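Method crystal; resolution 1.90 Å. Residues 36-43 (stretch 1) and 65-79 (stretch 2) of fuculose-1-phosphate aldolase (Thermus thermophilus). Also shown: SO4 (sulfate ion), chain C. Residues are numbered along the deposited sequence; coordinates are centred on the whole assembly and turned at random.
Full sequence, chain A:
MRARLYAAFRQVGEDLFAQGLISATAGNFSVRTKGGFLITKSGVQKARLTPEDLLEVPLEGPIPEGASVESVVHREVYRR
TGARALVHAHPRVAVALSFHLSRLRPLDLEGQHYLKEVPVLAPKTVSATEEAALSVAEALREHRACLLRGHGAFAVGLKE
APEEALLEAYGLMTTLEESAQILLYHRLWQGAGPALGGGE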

ATOM      1  N   GLY A  36     -30.144 -12.701  -9.257  1.00 31.17           N
ATOM      2  CA  GLY A  36     -29.628 -13.818  -8.485  1.00 24.11           C
ATOM      3  C   GLY A  36     -28.519 -13.244  -7.619  1.00 25.12           C
ATOM      4  O   GLY A  36     -28.803 -12.681  -6.564  1.00 27.15           O
ATOM      5  N   PHE A  37     -27.269 -13.379  -8.064  1.00 24.92           N
ATOM      6  CA  PHE A  37     -26.134 -12.816  -7.332  1.00 27.27           C
ATOM      7  C   PHE A  37     -24.904 -12.581  -8.219  1.00 23.99           C
ATOM      8  O   PHE A  37     -24.696 -13.261  -9.229  1.00 26.59           O
ATOM      9  CB  PHE A  37     -25.775 -13.685  -6.100  1.00 21.09           C
ATOM     10  CG  PHE A  37     -25.246 -15.046  -6.432  1.00 23.54           C
ATOM     11  CD1 PHE A  37     -23.881 -15.260  -6.588  1.00 22.96           C
ATOM     12  CD2 PHE A  37     -26.113 -16.132  -6.559  1.00 24.13           C
ATOM     13  CE1 PHE A  37     -23.380 -16.526  -6.862  1.00 26.55           C
ATOM     14  CE2 PHE A  37     -25.620 -17.408  -6.834  1.00 24.43           C
ATOM     15  CZ  PHE A  37     -24.256 -17.608  -6.984  1.00 28.80           C
ATOM     16  N   LEU A  38     -24.105 -11.591  -7.830  1.00 23.58           N
ATOM     17  CA  LEU A  38     -22.893 -11.207  -8.538  1.00 21.88           C
ATOM     18  C   LEU A  38     -21.735 -11.742  -7.704  1.00 22.32           C
ATOM     19  O   LEU A  38     -21.643 -11.436  -6.530  1.00 23.81           O
ATOM     20  CB  LEU A  38     -22.824  -9.675  -8.614  1.00 21.87           C
ATOM     21  CG  LEU A  38     -21.701  -9.036  -9.435  1.00 34.94           C
ATOM     22  CD1 LEU A  38     -21.829  -9.465 -10.881  1.00 32.19           C
ATOM     23  CD2 LEU A  38     -21.771  -7.504  -9.321  1.00 27.25           C
ATOM     24  N   ILE A  39     -20.857 -12.524  -8.311  1.00 21.81           N
ATOM     25  CA  ILE A  39     -19.753 -13.114  -7.576  1.00 25.26           C
ATOM     26  C   ILE A  39     -18.450 -13.056  -8.358  1.00 28.33           C
ATOM     27  O   ILE A  39     -18.452 -12.929  -9.584  1.00 28.15           O
ATOM     28  CB  ILE A  39     -20.095 -14.593  -7.232  1.00 24.83           C
ATOM     29  CG1 ILE A  39     -19.052 -15.204  -6.296  1.00 26.45           C
ATOM     30  CG2 ILE A  39     -20.184 -15.411  -8.513  1.00 26.68           C
ATOM     31  CD1 ILE A  39     -19.497 -16.554  -5.732  1.00 27.90           C
ATOM     32  N   THR A  40     -17.337 -13.139  -7.632  1.00 28.33           N
ATOM     33  CA  THR A  40     -16.012 -13.134  -8.226  1.00 26.53           C
ATOM     34  C   THR A  40     -15.790 -14.417  -9.024  1.00 31.24           C
ATOM     35  O   THR A  40     -16.268 -15.493  -8.644  1.00 28.17           O
ATOM     36  CB  THR A  40     -14.914 -13.043  -7.138  1.00 27.99           C
ATOM     37  OG1 THR A  40     -15.140 -14.056  -6.150  1.00 28.43           O
ATOM     38  CG2 THR A  40     -14.932 -11.668  -6.469  1.00 23.25           C
ATOM     39  N   LYS A  41     -15.066 -14.307 -10.134  1.00 25.70           N
ATOM     40  CA  LYS A  41     -14.786 -15.474 -10.967  1.00 29.95           C
ATOM     41  C   LYS A  41     -13.745 -16.384 -10.331  1.00 32.75           C
ATOM     42  O   LYS A  41     -13.041 -15.995  -9.403  1.00 34.67           O
ATOM     43  CB  LYS A  41     -14.287 -15.049 -12.350  1.00 31.13           C
ATOM     44  CG  LYS A  41     -15.328 -14.382 -13.224  1.00 32.27           C
ATOM     45  CD  LYS A  41     -14.733 -14.040 -14.586  1.00 38.61           C
ATOM     46  CE  LYS A  41     -15.750 -13.341 -15.466  1.00 38.89           C
ATOM     47  NZ  LYS A  41     -15.153 -12.943 -16.768  1.00 42.86           N
ATOM     48  N   SER A  42     -13.646 -17.600 -10.852  1.00 33.53           N
ATOM     49  CA  SER A  42     -12.693 -18.570 -10.344  1.00 38.80           C
ATOM     50  C   SER A  42     -11.270 -18.189 -10.743  1.00 39.14           C
ATOM     51  O   SER A  42     -11.047 -17.636 -11.820  1.00 38.56           O
ATOM     52  CB  SER A  42     -13.027 -19.959 -10.897  1.00 42.07           C
ATOM     53  OG  SER A  42     -12.254 -20.962 -10.263  1.00 54.33           O
ATOM     54  N   GLY A  43     -10.320 -18.464  -9.856  1.00 42.47           N
ATOM     55  CA  GLY A  43      -8.915 -18.202 -10.132  1.00 42.60           C
ATOM     56  C   GLY A  43      -8.405 -16.786 -10.335  1.00 42.92           C
ATOM     57  O   GLY A  43      -7.279 -16.609 -10.798  1.00 48.93           O
TER
HETATM   58  S   SO4 C1001     -12.315 -19.421  -6.399  1.00 40.67           S
HETATM   59  O1  SO4 C1001     -13.454 -18.545  -5.887  1.00 39.01           O
HETATM   60  O2  SO4 C1001     -12.910 -20.367  -7.437  1.00 41.89           O
HETATM   61  O3  SO4 C1001     -11.405 -18.580  -7.084  1.00 43.55           O
HETATM   62  O4  SO4 C1001     -11.970 -20.246  -5.296  1.00 46.78           O
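Stretch 2, residues 65-79: EGASVESVVHREVYR

Residues 65-79 cross the strand 36-40 and the loop that follows it as two successive elements: an extended segment that pairs with the loop, then a helix, 71-79, laid over the strand. The helix runs roughly counter to the strand, with 143° between their N-to-C directions and a closest approach of 9.2 Å between the axes. Together the two stretches bury 530 Å² of surface, counting both sides.

E65, whose side chain is not modelled beyond CA, makes no contact, and pairing begins at G66. This residue has phi/psi of 95°/-13°, a conformation in which a CB would be jammed against the carbonyl oxygen of the residue before. Its own carbonyl accepts a nearly linear hydrogen bond from S42, with S42 N to G66 O at 2.8 Å. A67 then adopts an extended conformation (-72°/154°) and forms a single beta bridge with K41, their CA atoms 4.4 Å apart; its CB points away from the first stretch. On the far side of the bridge, the hydrogen bond from S68 N to T40 O is weak, at 3.2 Å and with an angle of 129°.

S68 also opens a type I turn that ends at S71 and leads the chain into the helix. Its OG accepts a hydrogen bond from E70 N (3.1 Å) and donates one to O1 of the sulfate (2.8 Å). The ion, probably from the crystallisation liquor, joins the two stretches: its O2 receives hydrogen bonds from V69 N at 2.9 Å and S42 OG at 3.0 Å, while G43 N lies 3.0 Å from O3. V69 also packs directly on the loop, with CG2 3.4 Å from S42 OG. E70 occupies the N-cap position and does not touch the first stretch.

From S71 onward, F37 and I39 supply the contacts with the helix, both directing CB toward it. I39 CD1 lies 3.7 Å from S71 OG, which itself donates a hydrogen bond to S68 O (2.7 Å). V72 turns away and V73 stays clear. One turn beyond S71, H74 receives the same I39 methyl over one ring face, CD1 lying 3.5 Å from the ring centroid in a CH-pi contact. R75 meets F37 with CA and CB, F37 CE2 lying 3.5 Å from R75 CA and 3.6 Å from R75 CB, while the end of its side chain leads away. E76 and V77 make no contact. Y78 closes the interface, its CE1 3.4 Å from F37 CB and the two rings oblique, with planes at 37°.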

ATOM      1  N   GLU A  65     -20.076 -20.842 -16.558  1.00 42.99           N
ATOM      2  CA  GLU A  65     -18.714 -21.341 -16.489  1.00 40.53           C
ATOM      3  C   GLU A  65     -17.834 -20.154 -16.106  1.00 37.74           C
ATOM      4  O   GLU A  65     -18.107 -19.017 -16.502  1.00 42.08           O
ATOM      5  N   GLY A  66     -16.795 -20.418 -15.326  1.00 38.05           N
ATOM      6  CA  GLY A  66     -15.901 -19.353 -14.915  1.00 36.49           C
ATOM      7  C   GLY A  66     -16.249 -18.776 -13.559  1.00 36.61           C
ATOM      8  O   GLY A  66     -15.454 -18.044 -12.973  1.00 36.15           O
ATOM      9  N   ALA A  67     -17.430 -19.099 -13.047  1.00 30.95           N
ATOM     10  CA  ALA A  67     -17.836 -18.575 -11.745  1.00 34.35           C
ATOM     11  C   ALA A  67     -17.049 -19.245 -10.625  1.00 33.19           C
ATOM     12  O   ALA A  67     -16.572 -20.369 -10.784  1.00 35.68           O
ATOM     13  CB  ALA A  67     -19.326 -18.785 -11.537  1.00 32.06           C
ATOM     14  N   SER A  68     -16.913 -18.546  -9.500  1.00 31.84           N
ATOM     15  CA  SER A  68     -16.199 -19.069  -8.338  1.00 31.37           C
ATOM     16  C   SER A  68     -16.594 -20.518  -8.087  1.00 36.94           C
ATOM     17  O   SER A  68     -17.757 -20.878  -8.227  1.00 33.81           O
ATOM     18  CB  SER A  68     -16.535 -18.242  -7.095  1.00 31.36           C
ATOM     19  OG  SER A  68     -16.197 -18.956  -5.918  1.00 31.30           O
ATOM     20  N   VAL A  69     -15.627 -21.343  -7.705  1.00 34.99           N
ATOM     21  CA  VAL A  69     -15.891 -22.751  -7.435  1.00 41.54           C
ATOM     22  C   VAL A  69     -16.854 -22.928  -6.254  1.00 40.35           C
ATOM     23  O   VAL A  69     -17.454 -23.987  -6.096  1.00 34.04           O
ATOM     24  CB  VAL A  69     -14.573 -23.506  -7.141  1.00 44.14           C
ATOM     25  CG1 VAL A  69     -14.853 -24.969  -6.888  1.00 54.57           C
ATOM     26  CG2 VAL A  69     -13.620 -23.356  -8.318  1.00 51.52           C
ATOM     27  N   GLU A  70     -17.001 -21.885  -5.438  1.00 34.28           N
ATOM     28  CA  GLU A  70     -17.891 -21.930  -4.279  1.00 30.55           C
ATOM     29  C   GLU A  70     -19.267 -21.357  -4.598  1.00 27.73           C
ATOM     30  O   GLU A  70     -20.086 -21.163  -3.704  1.00 27.56           O
ATOM     31  CB  GLU A  70     -17.288 -21.132  -3.115  1.00 38.71           C
ATOM     32  CG  GLU A  70     -15.888 -21.559  -2.727  1.00 48.40           C
ATOM     33  CD  GLU A  70     -15.850 -22.955  -2.156  1.00 54.32           C
ATOM     34  OE1 GLU A  70     -16.706 -23.776  -2.545  1.00 51.91           O
ATOM     35  OE2 GLU A  70     -14.959 -23.234  -1.326  1.00 57.54           O
ATOM     36  N   SER A  71     -19.525 -21.085  -5.870  1.00 27.10           N
ATOM     37  CA  SER A  71     -20.802 -20.504  -6.248  1.00 29.25           C
ATOM     38  C   SER A  71     -21.991 -21.321  -5.767  1.00 25.06           C
ATOM     39  O   SER A  71     -23.030 -20.757  -5.454  1.00 26.63           O
ATOM     40  CB  SER A  71     -20.873 -20.308  -7.763  1.00 28.81           C
ATOM     41  OG  SER A  71     -19.985 -19.283  -8.170  1.00 32.10           O
ATOM     42  N   VAL A  72     -21.837 -22.640  -5.685  1.00 28.86           N
ATOM     43  CA  VAL A  72     -22.935 -23.495  -5.227  1.00 31.89           C
ATOM     44  C   VAL A  72     -23.318 -23.130  -3.800  1.00 30.09           C
ATOM     45  O   VAL A  72     -24.490 -23.147  -3.428  1.00 23.35           O
ATOM     46  CB  VAL A  72     -22.550 -24.995  -5.216  1.00 34.09           C
ATOM     47  CG1 VAL A  72     -23.766 -25.837  -5.569  1.00 39.42           C
ATOM     48  N   VAL A  73     -22.312 -22.816  -2.992  1.00 24.63           N
ATOM     49  CA  VAL A  73     -22.548 -22.455  -1.609  1.00 21.52           C
ATOM     50  C   VAL A  73     -23.214 -21.093  -1.512  1.00 22.55           C
ATOM     51  O   VAL A  73     -24.165 -20.916  -0.760  1.00 23.27           O
ATOM     52  CB  VAL A  73     -21.231 -22.413  -0.813  1.00 24.26           C
ATOM     53  CG1 VAL A  73     -21.523 -22.078   0.642  1.00 23.32           C
ATOM     54  CG2 VAL A  73     -20.500 -23.751  -0.944  1.00 22.98           C
ATOM     55  N   HIS A  74     -22.705 -20.123  -2.267  1.00 25.54           N
ATOM     56  CA  HIS A  74     -23.290 -18.790  -2.245  1.00 20.53           C
ATOM     57  C   HIS A  74     -24.753 -18.885  -2.681  1.00 16.73           C
ATOM     58  O   HIS A  74     -25.641 -18.323  -2.044  1.00 22.24           O
ATOM     59  CB  HIS A  74     -22.537 -17.867  -3.198  1.00 26.25           C
ATOM     60  CG  HIS A  74     -21.178 -17.467  -2.709  1.00 19.86           C
ATOM     61  ND1 HIS A  74     -20.855 -16.163  -2.404  1.00 24.55           N
ATOM     62  CD2 HIS A  74     -20.056 -18.194  -2.494  1.00 21.03           C
ATOM     63  CE1 HIS A  74     -19.592 -16.102  -2.023  1.00 24.10           C
ATOM     64  NE2 HIS A  74     -19.083 -17.322  -2.067  1.00 25.16           N
ATOM     65  N   ARG A  75     -24.985 -19.601  -3.769  1.00 23.15           N
ATOM     66  CA  ARG A  75     -26.343 -19.746  -4.283  1.00 24.18           C
ATOM     67  C   ARG A  75     -27.300 -20.313  -3.236  1.00 25.44           C
ATOM     68  O   ARG A  75     -28.405 -19.799  -3.040  1.00 23.92           O
ATOM     69  CB  ARG A  75     -26.348 -20.647  -5.519  1.00 28.65           C
ATOM     70  CG  ARG A  75     -27.734 -20.775  -6.156  1.00 30.92           C
ATOM     71  CD  ARG A  75     -27.691 -21.653  -7.380  1.00 29.52           C
ATOM     72  NE  ARG A  75     -27.340 -23.024  -7.037  1.00 38.53           N
ATOM     73  CZ  ARG A  75     -27.282 -24.016  -7.917  1.00 37.60           C
ATOM     74  NH1 ARG A  75     -27.556 -23.779  -9.194  1.00 29.00           N
ATOM     75  NH2 ARG A  75     -26.951 -25.240  -7.523  1.00 34.72           N
ATOM     76  N   GLU A  76     -26.867 -21.364  -2.547  1.00 26.55           N
ATOM     77  CA  GLU A  76     -27.709 -21.993  -1.536  1.00 23.21           C
ATOM     78  C   GLU A  76     -27.983 -21.035  -0.386  1.00 30.50           C
ATOM     79  O   GLU A  76     -29.086 -21.001   0.150  1.00 24.71           O
ATOM     80  CB  GLU A  76     -27.041 -23.276  -1.024  1.00 26.86           C
ATOM     81  CG  GLU A  76     -28.006 -24.275  -0.400  1.00 28.25           C
ATOM     82  CD  GLU A  76     -29.094 -24.718  -1.368  1.00 34.35           C
ATOM     83  OE1 GLU A  76     -28.774 -24.958  -2.552  1.00 34.24           O
ATOM     84  OE2 GLU A  76     -30.264 -24.832  -0.945  1.00 40.46           O
ATOM     85  N   VAL A  77     -26.981 -20.249   0.001  1.00 27.67           N
ATOM     86  CA  VAL A  77     -27.171 -19.281   1.078  1.00 20.19           C
ATOM     87  C   VAL A  77     -28.229 -18.257   0.681  1.00 19.81           C
ATOM     88  O   VAL A  77     -29.077 -17.881   1.483  1.00 27.06           O
ATOM     89  CB  VAL A  77     -25.855 -18.511   1.405  1.00 25.84           C
ATOM     90  CG1 VAL A  77     -26.139 -17.396   2.388  1.00 24.57           C
ATOM     91  CG2 VAL A  77     -24.818 -19.460   1.977  1.00 27.87           C
ATOM     92  N   TYR A  78     -28.177 -17.792  -0.559  1.00 22.92           N
ATOM     93  CA  TYR A  78     -29.152 -16.808  -1.004  1.00 18.87           C
ATOM     94  C   TYR A  78     -30.538 -17.438  -1.135  1.00 23.70           C
ATOM     95  O   TYR A  78     -31.544 -16.785  -0.875  1.00 27.62           O
ATOM     96  CB  TYR A  78     -28.716 -16.195  -2.330  1.00 19.80           C
ATOM     97  CG  TYR A  78     -27.537 -15.263  -2.177  1.00 23.25           C
ATOM     98  CD1 TYR A  78     -26.415 -15.395  -2.986  1.00 25.53           C
ATOM     99  CD2 TYR A  78     -27.549 -14.251  -1.218  1.00 25.80           C
ATOM    100  CE1 TYR A  78     -25.318 -14.532  -2.845  1.00 26.32           C
ATOM    101  CE2 TYR A  78     -26.459 -13.383  -1.066  1.00 28.33           C
ATOM    102  CZ  TYR A  78     -25.350 -13.536  -1.885  1.00 21.34           C
ATOM    103  OH  TYR A  78     -24.263 -12.701  -1.737  1.00 24.44           O
ATOM    104  N   ARG A  79     -30.577 -18.704  -1.531  1.00 27.65           N
ATOM    105  CA  ARG A  79     -31.847 -19.415  -1.665  1.00 32.19           C
ATOM    106  C   ARG A  79     -32.529 -19.567  -0.307  1.00 34.74           C
ATOM    107  O   ARG A  79     -33.697 -19.230  -0.149  1.00 41.64           O
ATOM    108  CB  ARG A  79     -31.629 -20.812  -2.245  1.00 25.58           C
ATOM    109  CG  ARG A  79     -31.342 -20.893  -3.734  1.00 31.08           C
ATOM    110  CD  ARG A  79     -30.972 -22.331  -4.098  1.00 34.10           C
ATOM    111  NE  ARG A  79     -30.911 -22.574  -5.536  1.00 33.64           N
ATOM    112  CZ  ARG A  79     -30.547 -23.732  -6.077  1.00 43.59           C
ATOM    113  NH1 ARG A  79     -30.202 -24.750  -5.298  1.00 39.55           N
ATOM    114  NH2 ARG A  79     -30.544 -23.884  -7.396  1.00 33.36           N
TER